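Local structure of ornithine aminotransferase (Plasmodium falciparum, 3LG0) at residues Val40-Ile43 / Glu44-Tyr48. The protein probably transfers the delta-amino group of ornithine to alpha-ketoglutarate with the help of pyridoxal 5'-phosphate, giving glutamate semialdehyde and glutamate. Numbering follows the deposited sequence.
Sequences VYDI and EDRRY
The beta hairpin of strands 39-42 and 47-50 turns back on itself here, and Asp42 on the first strand meets Arg46 and Tyr48 on the return. A type I turn runs from Asp42 to Asp45, closed by Asp45 N to Asp42 O. Asp45, left-handed with positive phi and psi, holds the bulge position usually taken by glycine, and Asp42 N to Arg46 O closes the bulge: a 3:5 hairpin, type I turn plus G1 bulge. Antiparallel pairing is established by the reciprocal bonds Val40 N to Tyr48 O (3.0 Å) and Tyr48 N to Val40 O (2.8 Å).

Asp42 chi1 of 75° sets CG between its own backbone N and carbonyl carbon, where OD1 meets N-H groups of the turn and OD2 meets Arg46 and Tyr48. Asp42 OD1 accepts Arg46 N at 2.9 Å, from above the carboxylate plane, with Glu44 N a weak second donor. Asp42 OD2 is gripped from opposite faces of that plane: Arg46 NH1 lies on the syn side at 2.7 Å, 29° out of plane, and Tyr48 OH, also at 2.7 Å, stands above the opposite face, 51° out.

Strand 39-42 pairs with 31-36 and strand 47-50 lies next to 373-378, so the hairpin joins N-terminal strands to the C-terminal part of the sheet, away from Lys262, the probable cofactor lysine. Val40 and Tyr48 share one face, both touching Ile374. Arg46 NH1 also forms a salt bridge with Glu44 OE1 (2.9 Å), itself hydrogen-bonded to Ser10 OG, and so probably offsets both acids' charges; Glu44 CB lies over the guanidinium centre. On the other sheet face, Tyr41 and Arg47 run side by side in the same direction, Arg47 CG being 3.4 Å from Tyr41 CE1, and Arg47 makes a cation-pi contact with Phe39.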
loop_
_atom_site.group_PDB
_atom_site.type_symbol
_atom_site.label_atom_id
_atom_site.label_comp_id
_atom_site.label_asym_id
_atom_site.label_seq_id
_atom_site.Cartn_x
_atom_site.Cartn_y
_atom_site.Cartn_z
ATOM N N VAL A 40 13.621 21.212 1.291
ATOM C CA VAL A 40 14.357 20.013 0.916
ATOM C C VAL A 40 15.737 20.424 0.396
ATOM O O VAL A 40 15.947 21.583 0.026
ATOM C CB VAL A 40 13.608 19.201 -0.156
ATOM C CG1 VAL A 40 12.363 18.571 0.451
ATOM C CG2 VAL A 40 13.247 20.082 -1.326
ATOM N N TYR A 41 16.668 19.476 0.374
ATOM C CA TYR A 41 18.056 19.738 -0.005
ATOM C C TYR A 41 18.567 18.649 -0.936
ATOM O O TYR A 41 18.362 17.457 -0.674
ATOM C CB TYR A 41 18.953 19.794 1.241
ATOM C CG TYR A 41 18.454 20.740 2.300
ATOM C CD1 TYR A 41 18.967 22.030 2.404
ATOM C CD2 TYR A 41 17.450 20.355 3.179
ATOM C CE1 TYR A 41 18.499 22.901 3.360
ATOM C CE2 TYR A 41 16.965 21.221 4.124
ATOM C CZ TYR A 41 17.489 22.493 4.223
ATOM O OH TYR A 41 16.998 23.346 5.193
ATOM N N ASP A 42 19.237 19.060 -2.015
ATOM C CA ASP A 42 19.754 18.107 -2.983
ATOM C C ASP A 42 21.216 17.674 -2.728
ATOM O O ASP A 42 21.827 18.029 -1.709
ATOM C CB ASP A 42 19.504 18.578 -4.423
ATOM C CG ASP A 42 20.439 19.702 -4.855
ATOM O OD1 ASP A 42 21.327 20.095 -4.074
ATOM O OD2 ASP A 42 20.275 20.196 -5.987
ATOM N N ILE A 43 21.737 16.861 -3.641
ATOM C CA ILE A 43 23.043 16.247 -3.483
ATOM C C ILE A 43 24.134 17.308 -3.327
ATOM O O ILE A 43 25.084 17.119 -2.567
ATOM C CB ILE A 43 23.380 15.332 -4.692
ATOM C CG1 ILE A 43 22.355 14.202 -4.822
ATOM C CG2 ILE A 43 24.777 14.758 -4.549
ATOM C CD1 ILE A 43 22.087 13.473 -3.542
ATOM N N GLU A 44 23.985 18.417 -4.052
ATOM C CA GLU A 44 24.954 19.508 -4.027
ATOM C C GLU A 44 24.632 20.517 -2.933
ATOM O O GLU A 44 25.091 21.647 -2.976
ATOM C CB GLU A 44 24.988 20.215 -5.387
ATOM C CG GLU A 44 25.596 19.380 -6.509
ATOM C CD GLU A 44 24.664 18.272 -6.988
ATOM O OE1 GLU A 44 23.438 18.509 -7.001
ATOM O OE2 GLU A 44 25.158 17.173 -7.353
ATOM N N ASP A 45 23.817 20.102 -1.973
ATOM C CA ASP A 45 23.406 20.954 -0.864
ATOM C C ASP A 45 22.611 22.234 -1.206
ATOM O O ASP A 45 22.478 23.112 -0.360
ATOM C CB ASP A 45 24.618 21.282 0.009
ATOM C CG ASP A 45 25.211 20.048 0.663
ATOM O OD1 ASP A 45 24.468 19.349 1.387
ATOM O OD2 ASP A 45 26.414 19.771 0.456
ATOM N N ARG A 46 22.083 22.345 -2.424
ATOM C CA ARG A 46 21.143 23.427 -2.725
ATOM C C ARG A 46 19.819 23.177 -1.981
ATOM O O ARG A 46 19.385 22.028 -1.805
ATOM C CB ARG A 46 20.865 23.532 -4.224
ATOM C CG ARG A 46 22.090 23.577 -5.116
ATOM C CD ARG A 46 21.683 23.561 -6.576
ATOM N NE ARG A 46 22.787 23.217 -7.473
ATOM C CZ ARG A 46 22.968 22.019 -8.031
ATOM N NH1 ARG A 46 22.122 21.020 -7.794
ATOM N NH2 ARG A 46 24.003 21.821 -8.835
ATOM N N ARG A 47 19.180 24.258 -1.545
ATOM C CA ARG A 47 17.949 24.160 -0.789
ATOM C C ARG A 47 16.772 24.651 -1.617
ATOM O O ARG A 47 16.890 25.623 -2.365
ATOM C CB ARG A 47 18.055 24.980 0.489
ATOM C CG ARG A 47 16.776 24.983 1.314
ATOM C CD ARG A 47 16.888 25.914 2.513
ATOM N NE ARG A 47 16.648 27.300 2.137
ATOM C CZ ARG A 47 16.652 28.314 2.996
ATOM N NH1 ARG A 47 16.891 28.094 4.284
ATOM N NH2 ARG A 47 16.419 29.552 2.569
ATOM N N TYR A 48 15.640 23.970 -1.499
ATOM C CA TYR A 48 14.445 24.365 -2.242
ATOM C C TYR A 48 13.216 24.376 -1.341
ATOM O O TYR A 48 13.100 23.589 -0.394
ATOM C CB TYR A 48 14.178 23.407 -3.411
ATOM C CG TYR A 48 15.359 23.081 -4.296
ATOM C CD1 TYR A 48 16.310 22.141 -3.903
ATOM C CD2 TYR A 48 15.508 23.679 -5.540
ATOM C CE1 TYR A 48 17.387 21.823 -4.717
ATOM C CE2 TYR A 48 16.584 23.371 -6.358
ATOM C CZ TYR A 48 17.516 22.440 -5.940
ATOM O OH TYR A 48 18.583 22.105 -6.740
#